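Local structure of multicopper oxidase (Uncultured bacterium, 4E9X) at residues D7-V13 against V25-G30; L55-I59 against Q80-E84; D73-G77 against C105-V109; N110-R116 against K154-T160. The protein probably oxidises its substrates at a mononuclear copper and passes the electrons to a trinuclear copper cluster that reduces dioxygen to water, as other multicopper oxidases do. The contacts are given in a common frame with arbitrary orientation. Numbering follows the deposited sequence.

Contact 1. Residues D7-V13 against V25-G30; sequences DMTIEEV and VFGFNG
Met8 lays its sulfur obliquely against the Phe28 ring in a Met-aromatic contact, SD 3.7 Å from Phe28 CD1 and 4.4 Å from the ring centroid. Ile10 packs on the same ring (CG1 to Phe28 CE1 3.8 Å); Ile10 and Phe28 share their face with Glu12 and Phe26. The two strands form a beta hairpin, 151° between directions and 4.6 Å between axes. Ile10-Phe28 and Glu12-Phe26 are non-hydrogen-bonded pairs; Glu11-Gly27 and Val13-Val25 are hydrogen-bonded. Glu11 N to Gly27 O is 3.0 Å and Gly27 N to Glu11 O 2.9 Å; Val25 N reaches Val13 O at 2.9 Å, while Val13 N to Val25 O is weak at 3.3 Å. On the opposite face Val13 CG2 meets Val25 CG2 at 3.7 Å. Phe26 borders the copper site at His57 and His112; Phe28 meets Tyr103 edge-to-face. Strand 25-28 ends in a type II turn, Gly27 to Gly30, with Asn29 and Gly30 at positive phi. Asn29 (chi1 m) still pairs with Thr9: its N donates to Thr9 O at 2.8 Å, and its OD1 accepts Thr9 N at 2.8 Å. Asn29 OD1 thus takes the place of a backbone carbonyl, and the pairing continues into the turn.

Contact 2. Residues L55-I59 against Q80-E84; sequences LPHTI and QQPIE. With CU (copper (II) ion), chain D.
Two backbone hydrogen bonds hold these loops together: His57 N to Ile83 O at 3.0 Å and Ile83 N to His57 O at 2.8 Å. They make a single antiparallel bridge, a hydrogen-bonded pair with CA atoms 5.2 Å apart, between two otherwise irregular runs whose directions differ by 153°. Pro56 CA adds a CH contact to Ile83 O at 3.2 Å. The backbone is extended throughout 55-59. The CA-to-CB bond of His57 points away from 80-84; with chi1 m (-59°) and chi2 near -71°, its ND1 binds copper at 2.0 Å. This is the mononuclear (type 1) site of a cupredoxin-like domain, completed by Cys105, His112 and Met118, and the bridge pairs the backbone of the first histidine ligand itself. His57 NE2 is hydrogen-bonded to Thr53. One residue on, Thr58 (chi1 p) sets CG2 3.8 Å from Gln80 CD and 4.0 Å from Pro82 CA, while its hydroxyl is engaged with Gly74 O and His106 N. Gln80 (chi1 p, chi2 t) folds back to donate NE2 to Gln81 O at 2.9 Å, its OE1 being bonded to Tyr91. Farther out, Pro56 CB touches Pro82 CB at 3.8 Å.

Contact 3. Residues D73-G77 against C105-V109; sequences DGVPG and CHVNV. With CU (copper (II) ion), chain D; CU (copper (II) ion), chain J.
No hydrogen bond joins the two segments; the contact packs round His106, a copper ligand through NE2 at 2.1 Å. Val75 (chi1 t) lies over one face of its imidazole in a CH-pi contact, CG2 4.1 Å from the ring centroid and 7° off the normal. Gly74 O comes within 3.2 Å of His106 CB; Gly74 takes phi/psi 81/27, where a CB would be jammed against the preceding carbonyl. Pro76 points its CB toward 105-109 and sets CD 3.1 Å from His106 O, while its CG packs on Val107 CG2 at 3.9 Å. Nearest CA pairs are Val75-His106 (5.6 Å) and Pro76-Val107 (6.5 Å). His106 has chi1 -139°, between wells, and chi2 -70°. The preceding Cys105 (chi1 t) turns the other way, SG 2.2 Å from the mononuclear copper and accepting Val107 N at 3.3 Å. Such adjacent ligands form the Cys-His link that in multicopper oxidases carries electrons from type 1 copper to the trinuclear cluster; the copper bound by His106 is also bound by His206 and His252 of the second subunit. At this interface, 105-109 runs from strand 101-104 into helix 109-115, against the loop between strands 60-62 and 88-94.

Contact 4. Residues N110-R116 against K154-T160; sequences NEHVGVR and KYGEGGT. With CU (copper (II) ion), chain D.
Lys154 opens a type II turn that runs to Glu157, and its O lies 2.8 Å from Arg116 NH2, at an angle too poor for a hydrogen bond. Tyr155 (chi1 m) places CD1 over one face of the Arg116 guanidinium and 3.7 Å from Arg116 CD; its OH is hydrogen-bonded to Val25 O. Gly156, at phi/psi 99/-6, donates its N-H to Glu111 OE2, N to OE2 2.8 Å. The CA-to-CB bond of Glu157 points away, but its O accepts Arg116 NH2 at 3.0 Å. Both acceptor and donor belong to one salt bridge inside 110-116: Arg116 (chi1 and chi2 m, chi3 t) brings NE 2.8 Å from Glu111 OE2, Glu111 being extended (chi1 and chi2 t). Gly159 makes the closest CA-CA approach, 4.6 Å from Glu111 CA, and its CA lies 3.3 Å from Asn110 O in a CH contact; a CB there would clash with that oxygen. Its own O accepts a weak bond from Asn110 ND2 at 3.3 Å. Thr160 CG2 ends the run 4.0 Å from Asn110 ND2. The loop of the second cupredoxin-like domain thus covers the short ligand helix of the first, whose His112 ND1 binds the mononuclear copper at 2.0 Å, as in type 1 sites.

How the contacts relate
From the N terminus, contact 1 closes first, turning strand 3-18 back along 21-28. Contact 2 opens after strand 44-51, and contact 3 begins before it closes: the two cross, since 73-77 falls between 55-59 and 80-84, while 105-109 comes later. Their centres lie 7 Å apart, joined by Thr58. Contact 4 follows in series and has the longest reach, bringing 154-160 of the second family region back onto helix 109-115. Contacts 2, 3 and 4 each supply one ligand of the same copper, His57, Cys105 and His112. The hairpin of contact 1 lies against that site through Phe26, which meets His57, His112 and Tyr155.

Contact 1. Residues D7-V13 against V25-G30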
loop_
_atom_site.group_PDB
_atom_site.type_symbol
_atom_site.label_atom_id
_atom_site.label_comp_id
_atom_site.label_asym_id
_atom_site.label_seq_id
_atom_site.Cartn_x
_atom_site.Cartn_y
_atom_site.Cartn_z
ATOM N N ASP A 7 -6.661 30.199 -18.629
ATOM C CA ASP A 7 -7.933 30.563 -18.015
ATOM C C ASP A 7 -8.706 29.250 -17.779
ATOM O O ASP A 7 -8.916 28.498 -18.739
ATOM C CB ASP A 7 -8.758 31.508 -18.875
ATOM C CG ASP A 7 -8.182 32.895 -18.987
ATOM O OD1 ASP A 7 -7.781 33.503 -17.949
ATOM O OD2 ASP A 7 -8.108 33.500 -20.101
ATOM N N MET A 8 -9.047 28.962 -16.526
ATOM C CA MET A 8 -9.732 27.706 -16.257
ATOM C C MET A 8 -11.070 28.004 -15.592
ATOM O O MET A 8 -11.194 29.038 -14.923
ATOM C CB MET A 8 -8.874 26.781 -15.394
ATOM C CG MET A 8 -9.447 25.378 -15.165
ATOM S SD MET A 8 -8.265 24.418 -14.141
ATOM C CE MET A 8 -6.841 25.409 -14.630
ATOM N N THR A 9 -12.067 27.175 -15.796
ATOM C CA THR A 9 -13.340 27.328 -15.080
ATOM C C THR A 9 -13.577 26.015 -14.297
ATOM O O THR A 9 -12.852 25.014 -14.471
ATOM C CB THR A 9 -14.565 27.554 -15.954
ATOM O OG1 THR A 9 -14.780 26.381 -16.772
ATOM C CG2 THR A 9 -14.319 28.774 -16.869
ATOM N N ILE A 10 -14.545 26.095 -13.412
ATOM C CA ILE A 10 -15.011 24.987 -12.620
ATOM C C ILE A 10 -16.505 24.854 -12.928
ATOM O O ILE A 10 -17.184 25.883 -12.755
ATOM C CB ILE A 10 -14.760 25.096 -11.113
ATOM C CG1 ILE A 10 -13.355 25.593 -10.781
ATOM C CG2 ILE A 10 -14.981 23.742 -10.444
ATOM C CD1 ILE A 10 -13.129 25.807 -9.287
ATOM N N GLU A 11 -16.986 23.711 -13.358
ATOM C CA GLU A 11 -18.337 23.553 -13.900
ATOM C C GLU A 11 -19.072 22.408 -13.235
ATOM O O GLU A 11 -18.440 21.396 -12.894
ATOM C CB GLU A 11 -18.286 23.260 -15.423
ATOM C CG GLU A 11 -17.512 24.339 -16.185
ATOM C CD GLU A 11 -18.174 25.693 -16.302
ATOM O OE1 GLU A 11 -19.382 25.842 -16.020
ATOM O OE2 GLU A 11 -17.448 26.685 -16.684
ATOM N N GLU A 12 -20.401 22.524 -13.095
ATOM C CA GLU A 12 -21.215 21.403 -12.679
ATOM C C GLU A 12 -21.654 20.666 -13.941
ATOM O O GLU A 12 -22.397 21.194 -14.755
ATOM C CB GLU A 12 -22.459 21.883 -11.903
ATOM C CG GLU A 12 -22.040 22.510 -10.587
ATOM C CD GLU A 12 -23.154 22.996 -9.702
ATOM O OE1 GLU A 12 -24.355 22.865 -10.050
ATOM O OE2 GLU A 12 -22.825 23.489 -8.597
ATOM N N VAL A 13 -21.144 19.434 -14.073
ATOM C CA VAL A 13 -21.505 18.586 -15.198
ATOM C C VAL A 13 -21.730 17.178 -14.687
ATOM O O VAL A 13 -21.367 16.837 -13.534
ATOM C CB VAL A 13 -20.435 18.590 -16.326
ATOM C CG1 VAL A 13 -20.265 19.978 -16.915
ATOM C CG2 VAL A 13 -19.075 18.067 -15.822
ATOM N N VAL A 25 -20.293 15.778 -11.066
ATOM C CA VAL A 25 -18.925 16.104 -10.759
ATOM C C VAL A 25 -18.732 17.619 -10.825
ATOM O O VAL A 25 -19.577 18.351 -11.347
ATOM C CB VAL A 25 -17.909 15.411 -11.688
ATOM C CG1 VAL A 25 -18.019 13.860 -11.452
ATOM C CG2 VAL A 25 -18.080 15.792 -13.142
ATOM N N PHE A 26 -17.630 18.118 -10.293
ATOM C CA PHE A 26 -17.202 19.492 -10.454
ATOM C C PHE A 26 -15.984 19.489 -11.382
ATOM O O PHE A 26 -14.856 19.398 -10.944
ATOM C CB PHE A 26 -16.854 20.111 -9.101
ATOM C CG PHE A 26 -18.024 20.256 -8.139
ATOM C CD1 PHE A 26 -19.154 20.991 -8.461
ATOM C CD2 PHE A 26 -17.947 19.637 -6.892
ATOM C CE1 PHE A 26 -20.202 21.151 -7.551
ATOM C CE2 PHE A 26 -18.992 19.788 -5.982
ATOM C CZ PHE A 26 -20.095 20.563 -6.326
ATOM N N GLY A 27 -16.245 19.549 -12.680
ATOM C CA GLY A 27 -15.150 19.332 -13.639
ATOM C C GLY A 27 -14.457 20.625 -13.961
ATOM O O GLY A 27 -15.073 21.638 -14.333
ATOM N N PHE A 28 -13.143 20.639 -13.849
ATOM C CA PHE A 28 -12.337 21.721 -14.386
ATOM C C PHE A 28 -12.576 21.762 -15.899
ATOM O O PHE A 28 -12.478 20.748 -16.584
ATOM C CB PHE A 28 -10.863 21.488 -14.048
ATOM C CG PHE A 28 -10.550 21.647 -12.550
ATOM C CD1 PHE A 28 -10.741 22.878 -11.933
ATOM C CD2 PHE A 28 -10.100 20.577 -11.812
ATOM C CE1 PHE A 28 -10.495 23.070 -10.566
ATOM C CE2 PHE A 28 -9.805 20.765 -10.484
ATOM C CZ PHE A 28 -9.978 22.011 -9.838
ATOM N N ASN A 29 -12.945 22.941 -16.399
ATOM C CA ASN A 29 -13.356 23.156 -17.781
ATOM C C ASN A 29 -14.413 22.132 -18.154
ATOM O O ASN A 29 -14.517 21.740 -19.342
ATOM C CB ASN A 29 -12.167 23.119 -18.738
ATOM C CG ASN A 29 -11.292 24.349 -18.638
ATOM O OD1 ASN A 29 -11.511 25.214 -17.787
ATOM N ND2 ASN A 29 -10.299 24.447 -19.513
ATOM N N GLY A 30 -15.242 21.693 -17.225
ATOM C CA GLY A 30 -16.338 20.812 -17.552
ATOM C C GLY A 30 -15.919 19.417 -17.975
ATOM O O GLY A 30 -16.655 18.728 -18.661
HETATM O O HOH W 1 -11.317 28.016 -19.689
#

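Contact 2. Residues L55-I59 against Q80-E84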
loop_
_atom_site.group_PDB
_atom_site.type_symbol
_atom_site.label_atom_id
_atom_site.label_comp_id
_atom_site.label_asym_id
_atom_site.label_seq_id
_atom_site.Cartn_x
_atom_site.Cartn_y
_atom_site.Cartn_z
ATOM N N LEU A 55 -20.645 25.868 -5.141
ATOM C CA LEU A 55 -19.933 25.577 -3.891
ATOM C C LEU A 55 -18.535 26.161 -3.994
ATOM O O LEU A 55 -18.021 26.362 -5.100
ATOM C CB LEU A 55 -19.820 24.079 -3.667
ATOM C CG LEU A 55 -21.069 23.272 -3.326
ATOM C CD1 LEU A 55 -20.792 21.816 -3.060
ATOM C CD2 LEU A 55 -21.722 23.892 -2.080
ATOM N N PRO A 56 -17.877 26.448 -2.864
ATOM C CA PRO A 56 -16.524 26.936 -2.886
ATOM C C PRO A 56 -15.503 25.833 -3.240
ATOM O O PRO A 56 -15.692 24.640 -2.955
ATOM C CB PRO A 56 -16.293 27.408 -1.452
ATOM C CG PRO A 56 -17.367 26.783 -0.643
ATOM C CD PRO A 56 -18.489 26.370 -1.522
ATOM N N HIS A 57 -14.414 26.324 -3.876
ATOM C CA HIS A 57 -13.306 25.433 -4.264
ATOM C C HIS A 57 -11.983 26.184 -4.131
ATOM O O HIS A 57 -11.986 27.407 -3.957
ATOM C CB HIS A 57 -13.461 24.999 -5.745
ATOM C CG HIS A 57 -14.752 24.287 -6.018
ATOM N ND1 HIS A 57 -15.031 23.018 -5.577
ATOM C CD2 HIS A 57 -15.859 24.742 -6.678
ATOM C CE1 HIS A 57 -16.285 22.727 -5.992
ATOM N NE2 HIS A 57 -16.803 23.778 -6.660
ATOM N N THR A 58 -10.881 25.460 -4.323
ATOM C CA THR A 58 -9.571 26.052 -4.583
ATOM C C THR A 58 -8.849 25.193 -5.636
ATOM O O THR A 58 -9.420 24.169 -6.014
ATOM C CB THR A 58 -8.649 26.119 -3.354
ATOM O OG1 THR A 58 -8.460 24.772 -2.871
ATOM C CG2 THR A 58 -9.244 26.970 -2.223
ATOM N N ILE A 59 -7.662 25.583 -6.045
ATOM C CA ILE A 59 -6.802 24.609 -6.734
ATOM C C ILE A 59 -5.467 24.586 -6.003
ATOM O O ILE A 59 -4.808 25.620 -5.895
ATOM C CB ILE A 59 -6.592 24.931 -8.208
ATOM C CG1 ILE A 59 -7.909 25.139 -8.981
ATOM C CG2 ILE A 59 -5.769 23.785 -8.855
ATOM C CD1 ILE A 59 -7.646 25.318 -10.500
ATOM N N GLN A 80 -5.181 30.569 1.649
ATOM C CA GLN A 80 -6.159 31.515 1.092
ATOM C C GLN A 80 -7.499 31.254 1.720
ATOM O O GLN A 80 -7.728 30.195 2.343
ATOM C CB GLN A 80 -6.265 31.366 -0.433
ATOM C CG GLN A 80 -6.893 30.019 -0.866
ATOM C CD GLN A 80 -6.998 29.986 -2.381
ATOM O OE1 GLN A 80 -6.150 29.471 -3.095
ATOM N NE2 GLN A 80 -8.085 30.576 -2.882
ATOM N N GLN A 81 -8.412 32.188 1.526
ATOM C CA GLN A 81 -9.825 31.877 1.688
ATOM C C GLN A 81 -10.311 31.177 0.430
ATOM O O GLN A 81 -9.706 31.367 -0.632
ATOM C CB GLN A 81 -10.546 33.192 1.969
ATOM C CG GLN A 81 -9.865 33.932 3.151
ATOM C CD GLN A 81 -10.729 35.114 3.548
ATOM O OE1 GLN A 81 -10.621 36.110 2.810
ATOM N NE2 GLN A 81 -11.515 34.998 4.608
ATOM N N PRO A 82 -11.365 30.350 0.523
ATOM C CA PRO A 82 -11.791 29.604 -0.656
ATOM C C PRO A 82 -12.325 30.521 -1.774
ATOM O O PRO A 82 -12.716 31.667 -1.545
ATOM C CB PRO A 82 -12.997 28.823 -0.122
ATOM C CG PRO A 82 -12.864 28.776 1.350
ATOM C CD PRO A 82 -12.160 30.034 1.731
ATOM N N ILE A 83 -12.387 29.957 -2.979
ATOM C CA ILE A 83 -13.004 30.668 -4.096
ATOM C C ILE A 83 -14.485 30.394 -4.052
ATOM O O ILE A 83 -14.952 29.286 -4.335
ATOM C CB ILE A 83 -12.401 30.191 -5.434
ATOM C CG1 ILE A 83 -10.876 30.208 -5.454
ATOM C CG2 ILE A 83 -13.002 31.018 -6.586
ATOM C CD1 ILE A 83 -10.293 29.465 -6.665
ATOM N N GLU A 84 -15.273 31.398 -3.612
ATOM C CA GLU A 84 -16.687 31.186 -3.457
ATOM C C GLU A 84 -17.369 31.060 -4.805
ATOM O O GLU A 84 -16.813 31.438 -5.839
ATOM C CB GLU A 84 -17.273 32.376 -2.671
ATOM C CG GLU A 84 -16.641 32.578 -1.284
ATOM C CD GLU A 84 -16.928 31.471 -0.278
ATOM O OE1 GLU A 84 -17.978 30.764 -0.385
ATOM O OE2 GLU A 84 -16.111 31.241 0.639
HETATM CU CU CU D . -13.832 21.679 -4.629
#

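Contact 3. Residues D73-G77 against C105-V109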
loop_
_atom_site.group_PDB
_atom_site.type_symbol
_atom_site.label_atom_id
_atom_site.label_comp_id
_atom_site.label_asym_id
_atom_site.label_seq_id
_atom_site.Cartn_x
_atom_site.Cartn_y
_atom_site.Cartn_z
ATOM N N ASP A 73 -0.617 28.275 -2.880
ATOM C CA ASP A 73 -0.669 26.824 -2.690
ATOM C C ASP A 73 -2.082 26.225 -2.720
ATOM O O ASP A 73 -2.240 24.991 -2.887
ATOM C CB ASP A 73 0.029 26.505 -1.361
ATOM C CG ASP A 73 0.387 25.027 -1.226
ATOM O OD1 ASP A 73 0.912 24.436 -2.183
ATOM O OD2 ASP A 73 0.209 24.502 -0.071
ATOM N N GLY A 74 -3.095 27.053 -2.589
ATOM C CA GLY A 74 -4.446 26.572 -2.764
ATOM C C GLY A 74 -5.072 25.870 -1.591
ATOM O O GLY A 74 -5.990 25.039 -1.766
ATOM N N VAL A 75 -4.656 26.174 -0.344
ATOM C CA VAL A 75 -5.235 25.434 0.795
ATOM C C VAL A 75 -6.122 26.385 1.609
ATOM O O VAL A 75 -5.640 27.384 2.165
ATOM C CB VAL A 75 -4.083 24.902 1.667
ATOM C CG1 VAL A 75 -4.680 24.202 2.880
ATOM C CG2 VAL A 75 -3.244 23.931 0.836
ATOM N N PRO A 76 -7.416 26.106 1.704
ATOM C CA PRO A 76 -8.330 27.035 2.368
ATOM C C PRO A 76 -7.983 27.069 3.835
ATOM O O PRO A 76 -7.680 26.073 4.489
ATOM C CB PRO A 76 -9.738 26.444 2.119
ATOM C CG PRO A 76 -9.441 24.984 1.941
ATOM C CD PRO A 76 -8.080 24.874 1.247
ATOM N N GLY A 77 -8.028 28.260 4.428
ATOM C CA GLY A 77 -7.744 28.436 5.861
ATOM C C GLY A 77 -6.264 28.369 6.209
ATOM O O GLY A 77 -5.888 28.548 7.369
ATOM N N CYS A 105 -8.715 20.172 -6.324
ATOM C CA CYS A 105 -9.301 21.048 -5.289
ATOM C C CYS A 105 -8.724 20.684 -3.934
ATOM O O CYS A 105 -8.364 19.538 -3.682
ATOM C CB CYS A 105 -10.829 20.845 -5.324
ATOM S SG CYS A 105 -11.679 22.015 -4.235
ATOM N N HIS A 106 -8.694 21.656 -3.019
ATOM C CA HIS A 106 -8.311 21.377 -1.644
ATOM C C HIS A 106 -9.365 21.819 -0.623
ATOM O O HIS A 106 -9.059 21.969 0.560
ATOM C CB HIS A 106 -6.935 22.005 -1.334
ATOM C CG HIS A 106 -6.042 21.130 -0.517
ATOM N ND1 HIS A 106 -6.301 20.863 0.805
ATOM C CD2 HIS A 106 -4.888 20.483 -0.815
ATOM C CE1 HIS A 106 -5.358 20.071 1.269
ATOM N NE2 HIS A 106 -4.476 19.820 0.322
ATOM N N VAL A 107 -10.609 21.994 -1.066
ATOM C CA VAL A 107 -11.768 22.221 -0.239
ATOM C C VAL A 107 -12.548 20.874 -0.151
ATOM O O VAL A 107 -12.755 20.223 -1.196
ATOM C CB VAL A 107 -12.693 23.284 -0.843
ATOM C CG1 VAL A 107 -13.996 23.344 -0.037
ATOM C CG2 VAL A 107 -12.033 24.642 -0.929
ATOM N N ASN A 108 -12.984 20.534 1.036
ATOM C CA ASN A 108 -13.841 19.354 1.189
ATOM C C ASN A 108 -13.273 18.144 0.458
ATOM O O ASN A 108 -13.958 17.454 -0.309
ATOM C CB ASN A 108 -15.242 19.746 0.659
ATOM C CG ASN A 108 -16.033 20.646 1.603
ATOM O OD1 ASN A 108 -15.683 20.707 2.806
ATOM N ND2 ASN A 108 -17.111 21.363 1.237
ATOM N N VAL A 109 -11.971 17.924 0.543
ATOM C CA VAL A 109 -11.287 17.013 -0.378
ATOM C C VAL A 109 -11.788 15.578 -0.402
ATOM O O VAL A 109 -11.740 14.937 -1.453
ATOM C CB VAL A 109 -9.763 16.992 -0.119
ATOM C CG1 VAL A 109 -9.272 18.443 -0.180
ATOM C CG2 VAL A 109 -9.337 16.309 1.152
HETATM CU CU CU D . -13.832 21.679 -4.629
HETATM CU CU CU J . -2.759 18.695 0.519
#

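Contact 4. Residues N110-R116 against K154-T160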
loop_
_atom_site.group_PDB
_atom_site.type_symbol
_atom_site.label_atom_id
_atom_site.label_comp_id
_atom_site.label_asym_id
_atom_site.label_seq_id
_atom_site.Cartn_x
_atom_site.Cartn_y
_atom_site.Cartn_z
ATOM N N ASN A 110 -12.231 15.058 0.744
ATOM C CA ASN A 110 -12.758 13.689 0.772
ATOM C C ASN A 110 -13.849 13.520 -0.262
ATOM O O ASN A 110 -13.931 12.478 -0.909
ATOM C CB ASN A 110 -13.240 13.317 2.184
ATOM C CG ASN A 110 -14.329 14.209 2.729
ATOM O OD1 ASN A 110 -14.076 15.410 2.921
ATOM N ND2 ASN A 110 -15.507 13.676 2.917
ATOM N N GLU A 111 -14.688 14.545 -0.448
ATOM C CA GLU A 111 -15.733 14.457 -1.453
ATOM C C GLU A 111 -15.257 14.989 -2.784
ATOM O O GLU A 111 -15.433 14.345 -3.843
ATOM C CB GLU A 111 -16.990 15.233 -0.993
ATOM C CG GLU A 111 -18.089 15.151 -2.047
ATOM C CD GLU A 111 -19.238 16.120 -1.939
ATOM O OE1 GLU A 111 -19.350 16.825 -0.918
ATOM O OE2 GLU A 111 -20.022 16.155 -2.941
ATOM N N HIS A 112 -14.682 16.216 -2.823
ATOM C CA HIS A 112 -14.421 16.864 -4.100
ATOM C C HIS A 112 -13.366 16.108 -4.908
ATOM O O HIS A 112 -13.515 15.978 -6.127
ATOM C CB HIS A 112 -14.037 18.345 -3.864
ATOM C CG HIS A 112 -15.206 19.203 -3.457
ATOM N ND1 HIS A 112 -15.150 20.589 -3.589
ATOM C CD2 HIS A 112 -16.395 18.867 -2.891
ATOM C CE1 HIS A 112 -16.295 21.082 -3.132
ATOM N NE2 HIS A 112 -17.048 20.076 -2.713
ATOM N N VAL A 113 -12.288 15.674 -4.232
ATOM C CA VAL A 113 -11.242 14.915 -4.894
ATOM C C VAL A 113 -11.638 13.453 -4.916
ATOM O O VAL A 113 -11.432 12.769 -5.925
ATOM C CB VAL A 113 -9.850 15.121 -4.254
ATOM C CG1 VAL A 113 -8.800 14.295 -4.960
ATOM C CG2 VAL A 113 -9.512 16.623 -4.294
ATOM N N GLY A 114 -12.262 12.955 -3.861
ATOM C CA GLY A 114 -12.580 11.509 -3.805
ATOM C C GLY A 114 -13.644 11.095 -4.824
ATOM O O GLY A 114 -13.494 10.014 -5.440
ATOM N N VAL A 115 -14.707 11.906 -5.001
ATOM C CA VAL A 115 -15.798 11.481 -5.944
ATOM C C VAL A 115 -16.250 12.568 -6.885
ATOM O O VAL A 115 -17.134 12.213 -7.680
ATOM C CB VAL A 115 -17.012 10.878 -5.214
ATOM C CG1 VAL A 115 -16.568 9.638 -4.390
ATOM C CG2 VAL A 115 -17.756 11.842 -4.268
ATOM N N ARG A 116 -15.741 13.815 -6.867
ATOM C CA ARG A 116 -16.298 14.822 -7.762
ATOM C C ARG A 116 -15.327 15.212 -8.862
ATOM O O ARG A 116 -15.572 16.181 -9.577
ATOM C CB ARG A 116 -16.766 16.067 -6.992
ATOM C CG ARG A 116 -17.836 15.769 -5.955
ATOM C CD ARG A 116 -19.162 15.253 -6.529
ATOM N NE ARG A 116 -19.970 14.817 -5.354
ATOM C CZ ARG A 116 -20.957 13.952 -5.462
ATOM N NH1 ARG A 116 -21.384 13.455 -6.646
ATOM N NH2 ARG A 116 -21.583 13.554 -4.345
ATOM N N LYS A 154 -25.873 13.674 -5.993
ATOM C CA LYS A 154 -26.103 14.692 -4.957
ATOM C C LYS A 154 -24.800 15.192 -4.382
ATOM O O LYS A 154 -24.101 14.627 -3.554
ATOM C CB LYS A 154 -27.015 14.102 -3.865
ATOM C CG LYS A 154 -26.347 12.898 -3.187
ATOM C CD LYS A 154 -27.226 11.663 -3.227
ATOM C CE LYS A 154 -27.735 11.378 -1.811
ATOM N NZ LYS A 154 -29.176 10.949 -1.771
ATOM N N TYR A 155 -24.473 16.365 -4.880
ATOM C CA TYR A 155 -23.358 17.093 -4.330
ATOM C C TYR A 155 -23.542 17.329 -2.833
ATOM O O TYR A 155 -24.681 17.478 -2.312
ATOM C CB TYR A 155 -23.318 18.441 -5.060
ATOM C CG TYR A 155 -22.934 18.481 -6.522
ATOM C CD1 TYR A 155 -21.821 17.846 -7.032
ATOM C CD2 TYR A 155 -23.716 19.195 -7.445
ATOM C CE1 TYR A 155 -21.564 17.951 -8.370
ATOM C CE2 TYR A 155 -23.474 19.305 -8.782
ATOM C CZ TYR A 155 -22.351 18.666 -9.259
ATOM O OH TYR A 155 -22.053 18.734 -10.607
ATOM N N GLY A 156 -22.421 17.399 -2.099
ATOM C CA GLY A 156 -22.471 17.625 -0.679
ATOM C C GLY A 156 -22.345 16.418 0.205
ATOM O O GLY A 156 -22.259 16.591 1.436
ATOM N N GLU A 157 -22.310 15.226 -0.381
ATOM C CA GLU A 157 -22.229 13.961 0.343
ATOM C C GLU A 157 -21.130 13.105 -0.290
ATOM O O GLU A 157 -20.803 13.325 -1.446
ATOM C CB GLU A 157 -23.532 13.190 0.254
ATOM C CG GLU A 157 -24.782 13.865 0.784
ATOM C CD GLU A 157 -25.938 12.869 0.951
ATOM O OE1 GLU A 157 -25.795 11.644 0.701
ATOM O OE2 GLU A 157 -27.030 13.286 1.365
ATOM N N GLY A 158 -20.582 12.151 0.485
ATOM C CA GLY A 158 -19.636 11.191 -0.052
ATOM C C GLY A 158 -18.229 11.348 0.461
ATOM O O GLY A 158 -17.850 12.272 1.139
ATOM N N GLY A 159 -17.442 10.328 0.159
ATOM C CA GLY A 159 -16.058 10.373 0.538
ATOM C C GLY A 159 -15.724 10.110 1.971
ATOM O O GLY A 159 -14.672 10.519 2.485
ATOM N N THR A 160 -16.604 9.396 2.673
ATOM C CA THR A 160 -16.286 9.040 4.060
ATOM C C THR A 160 -16.121 7.530 4.239
ATOM O O THR A 160 -16.506 6.755 3.386
ATOM C CB THR A 160 -17.441 9.530 4.984
ATOM O OG1 THR A 160 -18.545 8.625 4.808
ATOM C CG2 THR A 160 -17.906 10.940 4.675
HETATM CU CU CU D . -13.832 21.679 -4.629
#